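Long-range contacts in beta-phenylalanine aminotransferase (Variovorax paradoxus, PDB 4AO9), which catalyses the pyridoxal-5'-phosphate-dependent transfer of the amino group of beta-phenylalanine, as a class-III aminotransferase: residues R170-S176 against D198-Y204; A222-P228 against A255-E261; D281-L285 against A297-R301. All coordinates share one frame; numbering follows the deposited sequence.

Contact 1: residues R170-S176 against D198-Y204; sequences RKIVVFS and DFLVLPY
Phe175 meets the 198-204 segment along its ring edge, where Tyr204 N and Pro203 O lie near the ring plane, while its CE2 packs on Leu202 CB at 3.8 Å. The two segments are parallel strands at one border of the seven-stranded sheet in the PLP-binding domain, strand 198-202 being outermost within the chain. Tyr204 in turn presents its own edge, with Phe175 CB in the ring plane against CD1, and Phe242 stands edge-to-face to both rings. The Phe199 ring is approached obliquely by Ile172 CG2, 3.7 Å from its CE1, and by Val174 CG1; Phe186 adds an edge-to-face partner. On the side bearing Phe175, Val173 CG1 touches Leu202 CD1. Five backbone bonds alternate from Ile172 N to Ser176 N, the last reaching Leu202 O. Beyond them, Ser176 OG accepts a long bond from Tyr204 N at 3.3 Å and so continues the pairing past the strand ends. At the other end a water bridges Arg170 O and Asp198 N. Lys171 starts with CG anti to its backbone N (chi1 -165°), then bends at its last two torsions, which brings NZ 2.7 Å from Asp198 OD2 in a salt bridge on the syn lone pair.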
loop_
_atom_site.group_PDB
_atom_site.type_symbol
_atom_site.label_atom_id
_atom_site.label_comp_id
_atom_site.label_asym_id
_atom_site.label_seq_id
_atom_site.Cartn_x
_atom_site.Cartn_y
_atom_site.Cartn_z
ATOM N N ARG A 170 18.082 16.322 5.748
ATOM C CA ARG A 170 16.862 16.402 4.914
ATOM C C ARG A 170 17.018 16.090 3.431
ATOM O O ARG A 170 16.038 15.772 2.770
ATOM C CB ARG A 170 16.237 17.801 5.005
ATOM C CG ARG A 170 16.088 18.361 6.403
ATOM C CD ARG A 170 15.143 17.537 7.222
ATOM N NE ARG A 170 13.802 17.523 6.644
ATOM C CZ ARG A 170 12.845 16.675 6.999
ATOM N NH1 ARG A 170 13.073 15.755 7.935
ATOM N NH2 ARG A 170 11.655 16.751 6.423
ATOM N N LYS A 171 18.225 16.222 2.889
ATOM C CA LYS A 171 18.387 16.120 1.446
ATOM C C LYS A 171 18.522 14.671 1.002
ATOM O O LYS A 171 19.212 13.873 1.639
ATOM C CB LYS A 171 19.575 16.959 0.986
ATOM C CG LYS A 171 19.591 17.183 -0.511
ATOM C CD LYS A 171 20.718 18.108 -0.958
ATOM C CE LYS A 171 20.553 19.541 -0.446
ATOM N NZ LYS A 171 19.383 20.278 -1.034
ATOM N N ILE A 172 17.851 14.330 -0.092
ATOM C CA ILE A 172 17.822 12.964 -0.603
ATOM C C ILE A 172 18.374 12.953 -2.025
ATOM O O ILE A 172 17.860 13.650 -2.893
ATOM C CB ILE A 172 16.386 12.416 -0.615
ATOM C CG1 ILE A 172 15.811 12.417 0.807
ATOM C CG2 ILE A 172 16.358 11.005 -1.248
ATOM C CD1 ILE A 172 14.310 12.145 0.852
ATOM N N VAL A 173 19.446 12.195 -2.256
ATOM C CA VAL A 173 19.981 12.018 -3.605
ATOM C C VAL A 173 19.294 10.850 -4.295
ATOM O O VAL A 173 19.229 9.743 -3.761
ATOM C CB VAL A 173 21.514 11.810 -3.568
ATOM C CG1 VAL A 173 22.050 11.430 -4.948
ATOM C CG2 VAL A 173 22.206 13.067 -3.063
ATOM N N VAL A 174 18.754 11.137 -5.475
ATOM C CA VAL A 174 18.160 10.132 -6.359
ATOM C C VAL A 174 18.715 10.346 -7.764
ATOM O O VAL A 174 19.487 11.293 -8.005
ATOM C CB VAL A 174 16.610 10.232 -6.384
ATOM C CG1 VAL A 174 16.027 9.778 -5.037
ATOM C CG2 VAL A 174 16.144 11.651 -6.760
ATOM N N PHE A 175 18.328 9.480 -8.692
ATOM C CA PHE A 175 18.896 9.535 -10.037
ATOM C C PHE A 175 17.871 9.686 -11.123
ATOM O O PHE A 175 16.745 9.197 -11.004
ATOM C CB PHE A 175 19.863 8.363 -10.260
ATOM C CG PHE A 175 20.981 8.397 -9.282
ATOM C CD1 PHE A 175 20.828 7.821 -8.021
ATOM C CD2 PHE A 175 22.124 9.136 -9.546
ATOM C CE1 PHE A 175 21.830 7.947 -7.057
ATOM C CE2 PHE A 175 23.131 9.255 -8.599
ATOM C CZ PHE A 175 22.981 8.665 -7.346
ATOM N N SER A 176 18.268 10.417 -12.167
ATOM C CA SER A 176 17.422 10.635 -13.334
ATOM C C SER A 176 16.914 9.294 -13.846
ATOM O O SER A 176 17.679 8.328 -13.934
ATOM C CB SER A 176 18.226 11.355 -14.426
ATOM O OG SER A 176 19.330 10.574 -14.854
ATOM N N ASP A 198 13.115 17.029 -0.140
ATOM C CA ASP A 198 14.197 17.775 -0.773
ATOM C C ASP A 198 15.070 16.840 -1.615
ATOM O O ASP A 198 16.082 16.330 -1.137
ATOM C CB ASP A 198 15.038 18.501 0.279
ATOM C CG ASP A 198 16.166 19.300 -0.345
ATOM O OD1 ASP A 198 15.999 19.764 -1.496
ATOM O OD2 ASP A 198 17.213 19.438 0.310
ATOM N N PHE A 199 14.675 16.616 -2.863
ATOM C CA PHE A 199 15.421 15.730 -3.757
ATOM C C PHE A 199 16.490 16.450 -4.560
ATOM O O PHE A 199 16.209 17.480 -5.190
ATOM C CB PHE A 199 14.471 15.037 -4.737
ATOM C CG PHE A 199 13.571 14.019 -4.105
ATOM C CD1 PHE A 199 14.091 12.843 -3.567
ATOM C CD2 PHE A 199 12.186 14.220 -4.064
ATOM C CE1 PHE A 199 13.249 11.884 -2.985
ATOM C CE2 PHE A 199 11.352 13.270 -3.484
ATOM C CZ PHE A 199 11.874 12.107 -2.959
ATOM N N LEU A 200 17.695 15.877 -4.567
ATOM C CA LEU A 200 18.762 16.280 -5.488
ATOM C C LEU A 200 18.887 15.180 -6.542
ATOM O O LEU A 200 19.271 14.048 -6.223
ATOM C CB LEU A 200 20.076 16.459 -4.729
ATOM C CG LEU A 200 21.339 16.688 -5.560
ATOM C CD1 LEU A 200 21.220 17.941 -6.432
ATOM C CD2 LEU A 200 22.540 16.809 -4.642
ATOM N N VAL A 201 18.548 15.513 -7.791
ATOM C CA VAL A 201 18.468 14.529 -8.866
ATOM C C VAL A 201 19.740 14.586 -9.701
ATOM O O VAL A 201 20.051 15.624 -10.314
ATOM C CB VAL A 201 17.220 14.759 -9.777
ATOM C CG1 VAL A 201 17.106 13.640 -10.816
ATOM C CG2 VAL A 201 15.941 14.844 -8.943
ATOM N N LEU A 202 20.466 13.472 -9.723
ATOM C CA LEU A 202 21.757 13.379 -10.397
ATOM C C LEU A 202 21.672 12.391 -11.549
ATOM O O LEU A 202 20.797 11.530 -11.570
ATOM C CB LEU A 202 22.825 12.929 -9.392
ATOM C CG LEU A 202 23.081 13.841 -8.186
ATOM C CD1 LEU A 202 24.223 13.293 -7.325
ATOM C CD2 LEU A 202 23.384 15.279 -8.613
ATOM N N PRO A 203 22.595 12.489 -12.516
ATOM C CA PRO A 203 22.519 11.567 -13.651
ATOM C C PRO A 203 22.885 10.127 -13.286
ATOM O O PRO A 203 23.907 9.886 -12.649
ATOM C CB PRO A 203 23.542 12.136 -14.650
ATOM C CG PRO A 203 23.949 13.463 -14.103
ATOM C CD PRO A 203 23.684 13.473 -12.649
ATOM N N TYR A 204 22.053 9.173 -13.692
ATOM C CA TYR A 204 22.390 7.762 -13.484
ATOM C C TYR A 204 23.672 7.394 -14.230
ATOM O O TYR A 204 23.907 7.859 -15.347
ATOM C CB TYR A 204 21.239 6.880 -13.957
ATOM C CG TYR A 204 21.260 5.453 -13.437
ATOM C CD1 TYR A 204 21.029 5.171 -12.088
ATOM C CD2 TYR A 204 21.472 4.388 -14.304
ATOM C CE1 TYR A 204 21.013 3.862 -11.616
ATOM C CE2 TYR A 204 21.466 3.066 -13.843
ATOM C CZ TYR A 204 21.224 2.810 -12.506
ATOM O OH TYR A 204 21.202 1.522 -12.037
HETATM O O HOH W 1 13.358 16.038 2.519
#

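Contact 2: residues A222-P228 against A255-E261; sequences AVVLVEP and ALLVFDE. With PLP (pyridoxal-5'-phosphate), chain C.
Asp260 lies level with Glu227 across the pair, its CB 4.2 Å from Leu225 CD1 and 3.9 Å from Val226 O. CG is anti to the backbone N (chi1 180°), carrying the carboxylate beyond the strand end toward the cofactor, where CG lies 3.6 Å from PLP C2A. OD1 accepts from Val262 N, whereas OD2 lies 2.8 Å from PLP N1 and is also hydrogen-bonded to His180 and Asn156. Held at both oxygens, the group has little freedom to rotate. Glu227 reaches the methyl group on the same ring from the neighbouring strand, its OE1 3.5 Å from PLP C2A; Tyr179 N and Gly231 N hold its carboxylate. Behind the site, five backbone bonds join the parallel strands, among them the nearly straight Val258 N to Val224 O (176°). Val223 CG2 and Val258 CG2 are pressed to 3.3 Å, tighter than usual for methyl groups. On the other side of the sheet, Val226 CG1 sits at the edge of the Phe259 ring, 3.5 Å from CD1, and Pro228 CG lies over one face. A parallel strand that ends in an aspartate facing the pyridine nitrogen is characteristic of the fold-type I PLP enzymes, to which class-III aminotransferases belong.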
loop_
_atom_site.group_PDB
_atom_site.type_symbol
_atom_site.label_atom_id
_atom_site.label_comp_id
_atom_site.label_asym_id
_atom_site.label_seq_id
_atom_site.Cartn_x
_atom_site.Cartn_y
_atom_site.Cartn_z
ATOM N N ALA A 222 20.975 13.057 3.704
ATOM C CA ALA A 222 20.550 11.981 4.589
ATOM C C ALA A 222 20.760 10.629 3.935
ATOM O O ALA A 222 21.103 9.645 4.603
ATOM C CB ALA A 222 19.065 12.144 4.936
ATOM N N VAL A 223 20.517 10.568 2.632
ATOM C CA VAL A 223 20.387 9.282 1.973
ATOM C C VAL A 223 20.638 9.409 0.484
ATOM O O VAL A 223 20.336 10.441 -0.124
ATOM C CB VAL A 223 18.998 8.640 2.316
ATOM C CG1 VAL A 223 17.871 9.538 1.927
ATOM C CG2 VAL A 223 18.852 7.255 1.707
ATOM N N VAL A 224 21.260 8.370 -0.072
ATOM C CA VAL A 224 21.387 8.175 -1.513
ATOM C C VAL A 224 20.527 6.963 -1.831
ATOM O O VAL A 224 20.779 5.888 -1.304
ATOM C CB VAL A 224 22.858 7.900 -1.908
ATOM C CG1 VAL A 224 22.955 7.662 -3.416
ATOM C CG2 VAL A 224 23.764 9.076 -1.476
ATOM N N LEU A 225 19.501 7.156 -2.658
ATOM C CA LEU A 225 18.542 6.093 -2.995
ATOM C C LEU A 225 18.689 5.741 -4.468
ATOM O O LEU A 225 18.628 6.625 -5.335
ATOM C CB LEU A 225 17.107 6.553 -2.677
ATOM C CG LEU A 225 15.970 5.656 -3.194
ATOM C CD1 LEU A 225 15.951 4.313 -2.498
ATOM C CD2 LEU A 225 14.618 6.348 -3.022
ATOM N N VAL A 226 18.918 4.461 -4.759
ATOM C CA VAL A 226 19.206 4.050 -6.133
ATOM C C VAL A 226 18.778 2.609 -6.411
ATOM O O VAL A 226 18.863 1.732 -5.536
ATOM C CB VAL A 226 20.727 4.254 -6.448
ATOM C CG1 VAL A 226 21.583 3.270 -5.650
ATOM C CG2 VAL A 226 21.029 4.144 -7.956
ATOM N N GLU A 227 18.332 2.380 -7.645
ATOM C CA GLU A 227 18.134 1.024 -8.171
ATOM C C GLU A 227 19.466 0.499 -8.712
ATOM O O GLU A 227 20.105 1.190 -9.497
ATOM C CB GLU A 227 17.137 1.052 -9.325
ATOM C CG GLU A 227 15.720 1.541 -8.950
ATOM C CD GLU A 227 14.990 2.050 -10.176
ATOM O OE1 GLU A 227 14.352 1.217 -10.867
ATOM O OE2 GLU A 227 15.099 3.268 -10.459
ATOM N N PRO A 228 19.896 -0.713 -8.309
ATOM C CA PRO A 228 21.170 -1.221 -8.880
ATOM C C PRO A 228 21.075 -1.537 -10.379
ATOM O O PRO A 228 22.111 -1.620 -11.053
ATOM C CB PRO A 228 21.487 -2.470 -8.057
ATOM C CG PRO A 228 20.563 -2.470 -6.904
ATOM C CD PRO A 228 19.435 -1.503 -7.151
ATOM N N ALA A 255 26.007 9.797 4.997
ATOM C CA ALA A 255 24.680 9.492 4.480
ATOM C C ALA A 255 24.471 7.988 4.477
ATOM O O ALA A 255 25.427 7.200 4.441
ATOM C CB ALA A 255 24.537 10.024 3.059
ATOM N N LEU A 256 23.204 7.591 4.492
ATOM C CA LEU A 256 22.872 6.182 4.286
ATOM C C LEU A 256 22.716 5.885 2.805
ATOM O O LEU A 256 22.163 6.692 2.060
ATOM C CB LEU A 256 21.584 5.821 5.038
ATOM C CG LEU A 256 21.543 5.992 6.562
ATOM C CD1 LEU A 256 20.216 5.458 7.077
ATOM C CD2 LEU A 256 22.678 5.243 7.239
ATOM N N LEU A 257 23.198 4.730 2.375
ATOM C CA LEU A 257 22.906 4.264 1.023
ATOM C C LEU A 257 21.725 3.320 1.114
ATOM O O LEU A 257 21.723 2.403 1.941
ATOM C CB LEU A 257 24.101 3.520 0.416
ATOM C CG LEU A 257 23.943 2.868 -0.960
ATOM C CD1 LEU A 257 23.750 3.925 -2.053
ATOM C CD2 LEU A 257 25.170 2.000 -1.248
ATOM N N VAL A 258 20.716 3.562 0.284
ATOM C CA VAL A 258 19.548 2.681 0.213
ATOM C C VAL A 258 19.452 2.114 -1.195
ATOM O O VAL A 258 19.348 2.866 -2.177
ATOM C CB VAL A 258 18.242 3.422 0.589
ATOM C CG1 VAL A 258 17.033 2.496 0.423
ATOM C CG2 VAL A 258 18.322 3.981 2.010
ATOM N N PHE A 259 19.539 0.788 -1.292
ATOM C CA PHE A 259 19.263 0.127 -2.557
ATOM C C PHE A 259 17.793 -0.264 -2.645
ATOM O O PHE A 259 17.276 -1.027 -1.806
ATOM C CB PHE A 259 20.117 -1.129 -2.745
ATOM C CG PHE A 259 21.539 -0.882 -3.214
ATOM C CD1 PHE A 259 21.861 0.114 -4.137
ATOM C CD2 PHE A 259 22.549 -1.722 -2.763
ATOM C CE1 PHE A 259 23.179 0.287 -4.581
ATOM C CE2 PHE A 259 23.874 -1.547 -3.189
ATOM C CZ PHE A 259 24.186 -0.549 -4.087
ATOM N N ASP A 260 17.149 0.232 -3.696
ATOM C CA ASP A 260 15.807 -0.194 -4.045
ATOM C C ASP A 260 15.936 -1.474 -4.864
ATOM O O ASP A 260 16.258 -1.423 -6.051
ATOM C CB ASP A 260 15.104 0.923 -4.836
ATOM C CG ASP A 260 13.689 0.548 -5.246
ATOM O OD1 ASP A 260 13.342 -0.649 -5.219
ATOM O OD2 ASP A 260 12.922 1.459 -5.598
ATOM N N GLU A 261 15.702 -2.610 -4.208
ATOM C CA GLU A 261 15.750 -3.916 -4.881
ATOM C C GLU A 261 14.357 -4.503 -5.052
ATOM O O GLU A 261 14.186 -5.716 -5.193
ATOM C CB GLU A 261 16.703 -4.887 -4.165
ATOM C CG GLU A 261 18.168 -4.417 -4.167
ATOM C CD GLU A 261 19.138 -5.556 -4.325
ATOM O OE1 GLU A 261 19.276 -6.048 -5.457
ATOM O OE2 GLU A 261 19.725 -5.970 -3.313
HETATM N N1 PLP C . 10.631 0.429 -6.920
HETATM C C2 PLP C . 10.869 -0.325 -7.993
HETATM C C2A PLP C . 12.320 -0.424 -8.468
HETATM C C3 PLP C . 9.823 -1.001 -8.629
HETATM O O3 PLP C . 10.086 -1.704 -9.622
HETATM C C4 PLP C . 8.500 -0.903 -8.168
HETATM C C4A PLP C . 7.314 -1.643 -8.818
HETATM C C5 PLP C . 8.303 -0.062 -7.049
HETATM C C6 PLP C . 9.387 0.584 -6.456
HETATM C C5A PLP C . 6.900 0.158 -6.453
HETATM O O4P PLP C . 6.286 -0.930 -5.902
HETATM P P PLP C . 4.680 -0.888 -5.784
HETATM O O1P PLP C . 4.107 -0.848 -7.251
HETATM O O2P PLP C . 4.258 0.412 -5.012
HETATM O O3P PLP C . 4.309 -2.104 -5.002
#

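Contact 3: residues D281-L285 against A297-R301; sequences DLTTL and AFGGR
The carboxylate of Asp281 is gripped from several sides: OD1 by Arg301 NH1 at 2.9 Å, OD2 by Leu257 N and by Arg247 in a second salt bridge. NH1 approaches OD1 from above the carboxylate plane, 45° out of it, although OD1 lies close to the plane of the guanidinium; the two planes are 57° apart, and a single N-H, that of NH1, carries the bridge to OD1. The two side chains run side by side, and a bend at chi3 of Arg301 (58°) turns the guanidinium back to the aspartate. Arg301 CD rests 3.3 Å from Asp281 OD1, while Arg301 NH2 pairs with Asp303. The backbones reinforce this end, as Arg301 N donates to Asp281 O at 3.0 Å. Further along, Thr283 and Gly299 form one hydrogen-bonded antiparallel pair and Leu285 and Ala297 another, making the ladder of a beta hairpin. Leu282 CD2 lies against Gly299 O at 3.5 Å. Gly300 CA lies 3.5 Å from Asp281 O at a close part of the pairing, and its backbone angles are ones that call for glycine. Thr284 CG2 packs on Phe298 CB at 4.0 Å, while Thr284 OG1 is bonded to Asn156. With two arginines and a backbone N-H around it, the buried Asp281 carboxylate is probably stabilised in its charged form, joining the hairpin to strand 256-260 and to the start of helix 302-305, where Arg301 is the N-cap residue.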
loop_
_atom_site.group_PDB
_atom_site.type_symbol
_atom_site.label_atom_id
_atom_site.label_comp_id
_atom_site.label_asym_id
_atom_site.label_seq_id
_atom_site.Cartn_x
_atom_site.Cartn_y
_atom_site.Cartn_z
ATOM N N ASP A 281 22.998 0.383 3.451
ATOM C CA ASP A 281 22.537 0.507 4.831
ATOM C C ASP A 281 21.099 0.047 5.026
ATOM O O ASP A 281 20.764 -0.513 6.076
ATOM C CB ASP A 281 22.696 1.945 5.303
ATOM C CG ASP A 281 24.128 2.398 5.243
ATOM O OD1 ASP A 281 24.877 2.080 6.196
ATOM O OD2 ASP A 281 24.508 3.033 4.242
ATOM N N LEU A 282 20.265 0.277 4.011
ATOM C CA LEU A 282 18.901 -0.259 3.950
ATOM C C LEU A 282 18.665 -0.814 2.559
ATOM O O LEU A 282 19.341 -0.411 1.593
ATOM C CB LEU A 282 17.838 0.811 4.253
ATOM C CG LEU A 282 17.888 1.473 5.634
ATOM C CD1 LEU A 282 16.929 2.659 5.664
ATOM C CD2 LEU A 282 17.540 0.492 6.746
ATOM N N THR A 283 17.688 -1.714 2.465
ATOM C CA THR A 283 17.257 -2.304 1.215
ATOM C C THR A 283 15.738 -2.346 1.236
ATOM O O THR A 283 15.136 -2.694 2.258
ATOM C CB THR A 283 17.788 -3.736 1.093
ATOM O OG1 THR A 283 19.224 -3.690 1.068
ATOM C CG2 THR A 283 17.282 -4.409 -0.190
ATOM N N THR A 284 15.127 -2.016 0.102
ATOM C CA THR A 284 13.683 -2.189 -0.035
ATOM C C THR A 284 13.377 -3.333 -1.000
ATOM O O THR A 284 14.143 -3.610 -1.937
ATOM C CB THR A 284 12.992 -0.896 -0.461
ATOM O OG1 THR A 284 13.566 -0.433 -1.692
ATOM C CG2 THR A 284 13.168 0.179 0.631
ATOM N N LEU A 285 12.265 -4.013 -0.717
ATOM C CA LEU A 285 11.811 -5.184 -1.457
ATOM C C LEU A 285 10.326 -5.057 -1.756
ATOM O O LEU A 285 9.607 -4.307 -1.096
ATOM C CB LEU A 285 12.026 -6.441 -0.610
ATOM C CG LEU A 285 13.451 -6.785 -0.204
ATOM C CD1 LEU A 285 13.408 -7.926 0.817
ATOM C CD2 LEU A 285 14.289 -7.181 -1.412
ATOM N N ALA A 297 8.602 -4.507 1.690
ATOM C CA ALA A 297 9.361 -4.562 2.954
ATOM C C ALA A 297 10.520 -3.596 2.885
ATOM O O ALA A 297 11.046 -3.316 1.816
ATOM C CB ALA A 297 9.874 -5.989 3.265
ATOM N N PHE A 298 10.879 -3.043 4.030
ATOM C CA PHE A 298 12.122 -2.289 4.139
ATOM C C PHE A 298 12.891 -2.836 5.313
ATOM O O PHE A 298 12.305 -3.235 6.319
ATOM C CB PHE A 298 11.887 -0.772 4.263
ATOM C CG PHE A 298 11.275 -0.324 5.574
ATOM C CD1 PHE A 298 9.920 -0.508 5.835
ATOM C CD2 PHE A 298 12.055 0.345 6.529
ATOM C CE1 PHE A 298 9.346 -0.070 7.043
ATOM C CE2 PHE A 298 11.496 0.781 7.732
ATOM C CZ PHE A 298 10.147 0.573 7.987
ATOM N N GLY A 299 14.212 -2.885 5.176
ATOM C CA GLY A 299 15.044 -3.368 6.271
ATOM C C GLY A 299 16.499 -3.065 6.017
ATOM O O GLY A 299 16.849 -2.424 5.015
ATOM N N GLY A 300 17.346 -3.536 6.921
ATOM C CA GLY A 300 18.775 -3.274 6.798
ATOM C C GLY A 300 19.401 -3.306 8.165
ATOM O O GLY A 300 19.102 -4.185 8.964
ATOM N N ARG A 301 20.261 -2.337 8.443
ATOM C CA ARG A 301 20.972 -2.269 9.726
ATOM C C ARG A 301 20.016 -2.274 10.905
ATOM O O ARG A 301 19.070 -1.492 10.940
ATOM C CB ARG A 301 21.801 -0.989 9.794
ATOM C CG ARG A 301 23.052 -0.993 8.968
ATOM C CD ARG A 301 23.570 0.431 8.748
ATOM N NE ARG A 301 23.840 1.132 10.013
ATOM C CZ ARG A 301 24.397 2.341 10.085
ATOM N NH1 ARG A 301 24.763 2.957 8.970
ATOM N NH2 ARG A 301 24.590 2.932 11.264
#

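In the fold
The three contacts follow one another along the chain, without nesting or crossing. Contact 1 closes first, spanning a connection with neither helix nor strand between 170-176 and 198-204. Contact 2 then spans one that includes helix 240-253, a beta-alpha-beta crossover between parallel strands, and contact 3 closes the hairpin whose second strand turns antiparallel to the others. All lie in one seven-stranded sheet: strand 171-175 lies beside 221-226, linking contacts 1 and 2, whose centres are about 10 Å apart; Tyr204 OH bonds to Glu227 O. Strand 256-260 lies beside 282-286, where Glu261 N meets Thr284 O. Contacts 1 and 3 do not touch.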